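Probable thiol peroxidase (Chromobacterium violaceum, PDB 3KEB) is probably a thiol-dependent peroxidase with a thioredoxin-like fold of the redoxin family, expected to reduce peroxides. Local coordinates at residues H103-P106 with N107-L110; L110-L114 with R115-F119; V125-E129 with Y130-G134. All coordinates share one frame; numbering follows the deposited sequence. Where two conformers were deposited one is given.

How the contacts relate
The three contacts follow one another along the redoxin domain as local turns. Contact 1 brings the chain out of helix 93-103 and into strand 109-112; contact 2 takes it off the far end of that strand toward helix 119-122, and the two share Leu-110 although their centres lie about 18 Å apart. Contact 3 comes later, in the loop between helix 119-122 and strand 139-143. Its centre is about 15 Å from that of contact 2, where Phe-119 packs against Val-125, and about 26 Å from that of contact 1. Contacts 2 and 3 reach the second subunit, so the outlying loops beyond the strand contribute to the dimer, whereas contact 1 stays within its own chain.

Contact 1: H103-P106 with N107-L110; sequences HGLP and NIAL
The carbonyl oxygen of Leu-105 receives the backbone N-H of Ile-108, with Leu-105 O and Ile-108 N 3.2 Å apart. The bond is fairly straight at hydrogen, 158°, but the donor stands above the carbonyl plane, 37° out of it, and does not lie along a lone pair. It closes a type II beta turn with Pro-106 and Asn-107 at its corners, and Asn-107 takes the positive phi usual at the third position of such a turn.

Under the turn the chain folds its apolar groups together. Ile-108 has CG1 beside its backbone N, chi1 -64°, and the chain extended beyond it; Ile-108 CD1 thereby comes 3.8 Å from Leu-105 CA and 3.9 Å from Leu-105 CB. The leucine reaches further with its other end: Leu-105 CD1 meets Leu-110 CD1 at 4.0 Å, the two side chains crossing at about a right angle. All three residues are buried.

Gly-104, with positive phi, is the first residue beyond helix 93-103. Leu-105 and Ile-108 pack on helix 67-77 at Arg-74, while Ile-108 and Leu-110 rest on Val-87 of strand 84-89, the parallel neighbour of strand 109-112. The turn thus forms a helix-to-strand link of the alpha/beta core.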
# COMPACT_ATOMS: atom_id res chain seq x y z
N HIS A 103 -2.09 -13.56 11.13
CA HIS A 103 -3.32 -13.45 11.94
C HIS A 103 -4.46 -14.40 11.54
O HIS A 103 -5.45 -14.50 12.25
CB HIS A 103 -3.83 -12.02 11.90
CG HIS A 103 -2.80 -11.02 12.33
ND1 HIS A 103 -2.31 -10.98 13.62
CD2 HIS A 103 -2.17 -10.03 11.66
CE1 HIS A 103 -1.40 -10.02 13.72
NE2 HIS A 103 -1.31 -9.42 12.54
N GLY A 104 -4.33 -15.11 10.44
CA GLY A 104 -5.36 -16.06 10.00
C GLY A 104 -6.51 -15.51 9.16
O GLY A 104 -6.60 -15.80 7.97
N LEU A 105 -7.39 -14.75 9.78
CA LEU A 105 -8.41 -14.01 9.02
C LEU A 105 -9.22 -14.94 8.13
O LEU A 105 -9.39 -14.70 6.94
CB LEU A 105 -7.75 -12.85 8.22
CG LEU A 105 -6.89 -11.92 9.10
CD1 LEU A 105 -6.23 -10.75 8.30
CD2 LEU A 105 -7.69 -11.29 10.31
N PRO A 106 -9.75 -16.03 8.71
CA PRO A 106 -10.37 -17.04 7.87
C PRO A 106 -11.54 -16.52 7.02
O PRO A 106 -12.43 -15.84 7.52
CB PRO A 106 -10.82 -18.12 8.88
CG PRO A 106 -10.90 -17.42 10.23
CD PRO A 106 -9.87 -16.31 10.16
N ASN A 107 -11.54 -16.85 5.72
CA ASN A 107 -12.61 -16.43 4.82
C ASN A 107 -12.81 -14.95 4.61
O ASN A 107 -13.88 -14.53 4.12
CB ASN A 107 -13.96 -16.98 5.29
CG ASN A 107 -14.17 -18.39 4.84
OD1 ASN A 107 -13.87 -18.70 3.69
ND2 ASN A 107 -14.61 -19.26 5.75
N ILE A 108 -11.85 -14.14 5.02
CA ILE A 108 -11.97 -12.70 4.84
C ILE A 108 -11.19 -12.42 3.59
O ILE A 108 -10.05 -12.88 3.42
CB ILE A 108 -11.36 -11.93 6.01
CG1 ILE A 108 -12.16 -12.24 7.28
CG2 ILE A 108 -11.32 -10.43 5.75
CD1 ILE A 108 -11.49 -11.76 8.59
N ALA A 109 -11.82 -11.69 2.67
CA ALA A 109 -11.12 -11.19 1.51
C ALA A 109 -10.36 -9.96 1.95
O ALA A 109 -10.88 -9.15 2.70
CB ALA A 109 -12.09 -10.84 0.42
N LEU A 110 -9.12 -9.82 1.43
CA LEU A 110 -8.24 -8.68 1.67
C LEU A 110 -7.85 -8.07 0.34
O LEU A 110 -7.15 -8.73 -0.49
CB LEU A 110 -7.01 -9.20 2.43
CG LEU A 110 -7.25 -9.82 3.80
CD1 LEU A 110 -5.99 -10.47 4.33
CD2 LEU A 110 -7.73 -8.75 4.81

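Contact 2: L110-L114 with R115-F119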
# COMPACT_ATOMS: atom_id res chain seq x y z
N LEU A 110 -9.12 -9.82 1.43
CA LEU A 110 -8.24 -8.68 1.67
C LEU A 110 -7.85 -8.07 0.34
O LEU A 110 -7.15 -8.73 -0.49
CB LEU A 110 -7.01 -9.20 2.43
CG LEU A 110 -7.25 -9.82 3.80
CD1 LEU A 110 -5.99 -10.47 4.33
CD2 LEU A 110 -7.73 -8.75 4.81
N LEU A 111 -8.34 -6.86 0.09
CA LEU A 111 -8.18 -6.20 -1.20
C LEU A 111 -7.44 -4.90 -1.02
O LEU A 111 -7.72 -4.15 -0.09
CB LEU A 111 -9.54 -5.91 -1.82
CG LEU A 111 -10.52 -7.10 -1.86
CD1 LEU A 111 -11.77 -6.67 -2.68
CD2 LEU A 111 -9.90 -8.38 -2.45
N SER A 112 -6.56 -4.64 -1.97
CA SER A 112 -5.71 -3.48 -2.01
C SER A 112 -6.18 -2.55 -3.12
O SER A 112 -6.62 -3.00 -4.21
CB SER A 112 -4.30 -3.91 -2.33
OG SER A 112 -3.50 -2.79 -2.66
N THR A 113 -6.08 -1.26 -2.84
CA THR A 113 -6.43 -0.26 -3.83
C THR A 113 -5.27 0.11 -4.73
O THR A 113 -5.38 1.08 -5.53
CB THR A 113 -6.95 1.00 -3.18
OG1 THR A 113 -5.95 1.56 -2.34
CG2 THR A 113 -8.20 0.70 -2.30
N LEU A 114 -4.17 -0.62 -4.67
CA LEU A 114 -3.04 -0.16 -5.52
C LEU A 114 -3.36 -0.21 -7.03
O LEU A 114 -2.90 0.63 -7.74
CB LEU A 114 -1.70 -0.84 -5.17
CG LEU A 114 -1.30 -1.99 -6.01
CD1 LEU A 114 0.09 -2.57 -5.68
CD2 LEU A 114 -2.40 -3.00 -5.78
N ARG A 115 -4.17 -1.14 -7.52
CA ARG A 115 -4.36 -1.25 -8.98
C ARG A 115 -5.15 -0.04 -9.49
O ARG A 115 -5.02 0.36 -10.66
CB ARG A 115 -4.96 -2.62 -9.38
CG ARG A 115 -5.61 -2.71 -10.75
CD ARG A 115 -4.63 -2.49 -11.86
NE ARG A 115 -5.29 -1.83 -12.97
CZ ARG A 115 -5.94 -2.44 -13.95
NH1 ARG A 115 -6.01 -3.77 -14.00
NH2 ARG A 115 -6.51 -1.71 -14.90
N GLY A 116 -5.92 0.59 -8.63
CA GLY A 116 -6.56 1.84 -9.00
C GLY A 116 -7.06 2.58 -7.78
O GLY A 116 -8.09 2.22 -7.21
N ARG A 117 -6.35 3.63 -7.40
CA ARG A 117 -6.69 4.35 -6.18
C ARG A 117 -8.02 5.16 -6.32
O ARG A 117 -8.55 5.58 -5.32
CB ARG A 117 -5.54 5.26 -5.77
CG ARG A 117 -4.16 4.53 -5.57
CD ARG A 117 -4.07 3.65 -4.28
NE ARG A 117 -2.66 3.40 -3.92
CZ ARG A 117 -2.19 2.37 -3.20
NH1 ARG A 117 -0.89 2.31 -2.95
NH2 ARG A 117 -3.00 1.42 -2.72
N ASP A 118 -8.53 5.36 -7.55
CA ASP A 118 -9.85 6.00 -7.78
C ASP A 118 -11.09 5.27 -7.14
O ASP A 118 -12.22 5.82 -7.05
CB ASP A 118 -10.07 6.12 -9.26
CG ASP A 118 -10.57 4.85 -9.83
OD1 ASP A 118 -9.87 3.80 -9.67
OD2 ASP A 118 -11.68 4.89 -10.41
N PHE A 119 -10.88 4.05 -6.67
CA PHE A 119 -11.80 3.42 -5.76
C PHE A 119 -12.17 4.41 -4.63
O PHE A 119 -13.33 4.56 -4.28
CB PHE A 119 -11.13 2.22 -5.08
CG PHE A 119 -11.90 1.68 -3.94
CD1 PHE A 119 -12.96 0.80 -4.16
CD2 PHE A 119 -11.62 2.06 -2.65
CE1 PHE A 119 -13.69 0.34 -3.12
CE2 PHE A 119 -12.36 1.62 -1.63
CZ PHE A 119 -13.41 0.73 -1.86
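Arg-117 reaches back over the turn to Thr-113, giving its NH2 to the threonine hydroxyl with Arg-117 NH2 and Thr-113 OG1 3.0 Å apart. The approach is fairly straight, 154° at hydrogen, and the oxygen sits slightly out of the guanidinium plane. One face of that guanidinium lies against the backbone of Leu-114, whose CA is 3.5 Å from Arg-117 CZ, and Leu-114 CB also nears Arg-117 NH2. The arginine gets there by a bend at chi2, -73°, that brings its aliphatic part past the threonine carbonyl: Arg-117 CD is 3.1 Å from Thr-113 O.

On the other branch of Thr-113, CG2 meets the Phe-119 ring obliquely, 3.7 Å from Phe-119 CD2. With OG1 set between the backbone N and the carbonyl carbon, chi1 61°, the threonine offers its hydroxyl to the arginine and its methyl to the ring.

This is the exit of strand 109-112 in the mixed sheet of the thioredoxin-like fold. The strand gives way to an ST turn in which Ser-112 OG accepts the N-H of Leu-114, the two atoms 3.0 Å apart, and a weak bond from Gly-116 N to Thr-113 O, 3.2 Å, follows. A type I turn from Gly-116 to Phe-119 then leads into helix 119-122.

Further out, Ser-112 OG is also bonded to the carbonyl of Asp-91, and Arg-117 NH2 has a weak second acceptor in Val-90 O. Phe-119 packs on Ile-88 of strand 84-89 and stacks with Tyr-123. Leu-114 lies against Ser-133 of the second subunit.

Contact 3: V125-E129 with Y130-G134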
# COMPACT_ATOMS: atom_id res chain seq x y z
N VAL A 125 -14.46 7.60 0.38
CA VAL A 125 -13.56 7.31 1.50
C VAL A 125 -12.18 7.91 1.27
O VAL A 125 -11.21 7.51 1.93
CB VAL A 125 -13.51 5.79 1.82
CG1 VAL A 125 -14.88 5.24 2.37
CG2 VAL A 125 -13.03 4.90 0.63
N LEU A 126 -12.09 8.85 0.34
CA LEU A 126 -10.82 9.50 0.02
C LEU A 126 -10.40 10.53 1.08
O LEU A 126 -11.12 11.47 1.32
CB LEU A 126 -10.91 10.19 -1.35
CG LEU A 126 -9.65 10.99 -1.85
CD1 LEU A 126 -8.45 10.03 -1.94
CD2 LEU A 126 -9.91 11.73 -3.16
N ILE A 127 -9.20 10.37 1.60
CA ILE A 127 -8.52 11.37 2.46
C ILE A 127 -7.32 11.92 1.65
O ILE A 127 -6.53 11.14 1.09
CB ILE A 127 -8.05 10.74 3.81
CG1 ILE A 127 -9.24 10.17 4.63
CG2 ILE A 127 -7.32 11.77 4.70
CD1 ILE A 127 -8.88 9.27 5.76
N THR A 128 -7.22 13.24 1.53
CA THR A 128 -6.05 13.83 0.88
C THR A 128 -5.14 14.66 1.80
O THR A 128 -4.11 15.15 1.32
CB THR A 128 -6.45 14.75 -0.28
OG1 THR A 128 -7.30 15.78 0.26
CG2 THR A 128 -7.19 13.98 -1.40
N GLU A 129 -5.51 14.88 3.07
CA GLU A 129 -4.67 15.71 3.97
C GLU A 129 -3.81 14.93 4.92
O GLU A 129 -4.22 13.91 5.41
CB GLU A 129 -5.54 16.64 4.82
CG GLU A 129 -6.37 17.55 4.03
CD GLU A 129 -6.94 18.70 4.84
OE1 GLU A 129 -6.54 18.88 6.01
OE2 GLU A 129 -7.79 19.42 4.27
N TYR A 130 -2.63 15.49 5.22
CA TYR A 130 -1.73 14.99 6.26
C TYR A 130 -2.51 14.83 7.54
O TYR A 130 -3.30 15.74 7.88
CB TYR A 130 -0.58 16.05 6.51
CG TYR A 130 0.22 15.77 7.76
CD1 TYR A 130 1.20 14.78 7.78
CD2 TYR A 130 -0.01 16.47 8.95
CE1 TYR A 130 1.91 14.48 8.93
CE2 TYR A 130 0.73 16.20 10.12
CZ TYR A 130 1.69 15.19 10.10
OH TYR A 130 2.43 14.86 11.22
N PRO A 131 -2.27 13.75 8.28
CA PRO A 131 -1.32 12.67 8.02
C PRO A 131 -1.91 11.42 7.35
O PRO A 131 -1.23 10.41 7.26
CB PRO A 131 -0.87 12.27 9.43
CG PRO A 131 -1.93 12.73 10.32
CD PRO A 131 -2.88 13.58 9.60
N LEU A 132 -3.17 11.45 6.98
CA LEU A 132 -3.82 10.27 6.40
C LEU A 132 -4.00 10.36 4.88
O LEU A 132 -4.73 9.57 4.29
CB LEU A 132 -5.15 9.96 7.11
CG LEU A 132 -5.00 9.48 8.56
CD1 LEU A 132 -6.37 9.16 9.14
CD2 LEU A 132 -4.01 8.26 8.72
N SER A 133 -3.30 11.29 4.26
CA SER A 133 -3.30 11.43 2.82
C SER A 133 -3.07 10.10 2.09
O SER A 133 -2.10 9.34 2.40
CB SER A 133 -2.21 12.39 2.42
OG SER A 133 -2.25 12.60 1.04
N GLY A 134 -3.96 9.79 1.17
CA GLY A 134 -3.94 8.53 0.42
C GLY A 134 -4.64 7.34 1.05
O GLY A 134 -4.85 6.30 0.34
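Ile-127 and Leu-132 lie side by side and point the same way, so that the two limbs of this loop close on an apolar seam. The contact is made by a branch methyl: Ile-127 CG2 is 3.7 Å from Leu-132 CB. That methyl stands anti to the backbone N of Ile-127, which also turns it over the carbonyl of its partner, with Ile-127 CG2 3.4 Å from Leu-132 O. Packing continues outward onto the small antiparallel sheet, Ile-127 on Val-8 and Leu-132 on Tyr-10 and Leu-15.

One face of the tyrosine ring of Tyr-130 is covered by Pro-131 CB, offset toward the rim, and the peptide bond between these two residues is cis, making a type VIa beta turn from Glu-129 to Leu-132 at the loop's tip. The same ring meets His-39 of the second subunit with its plane inclined at about 35°.

Hydrogen bonds tie the limbs together. Gly-134 N donates to Ile-127 O at 2.9 Å, while Leu-132 N gives Glu-129 O a weak bond. In one of its two deposited conformers Ser-133 OG, set anti to its backbone N (chi1 -176°), lies 3.2 Å from Thr-128 O in another weak bond. Its stronger partner there is Arg-115 NE of the second subunit, itself modelled twice, so this hydroxyl can serve both as donor within the loop and as acceptor from the neighbouring chain, which would link the loop to the dimer interface.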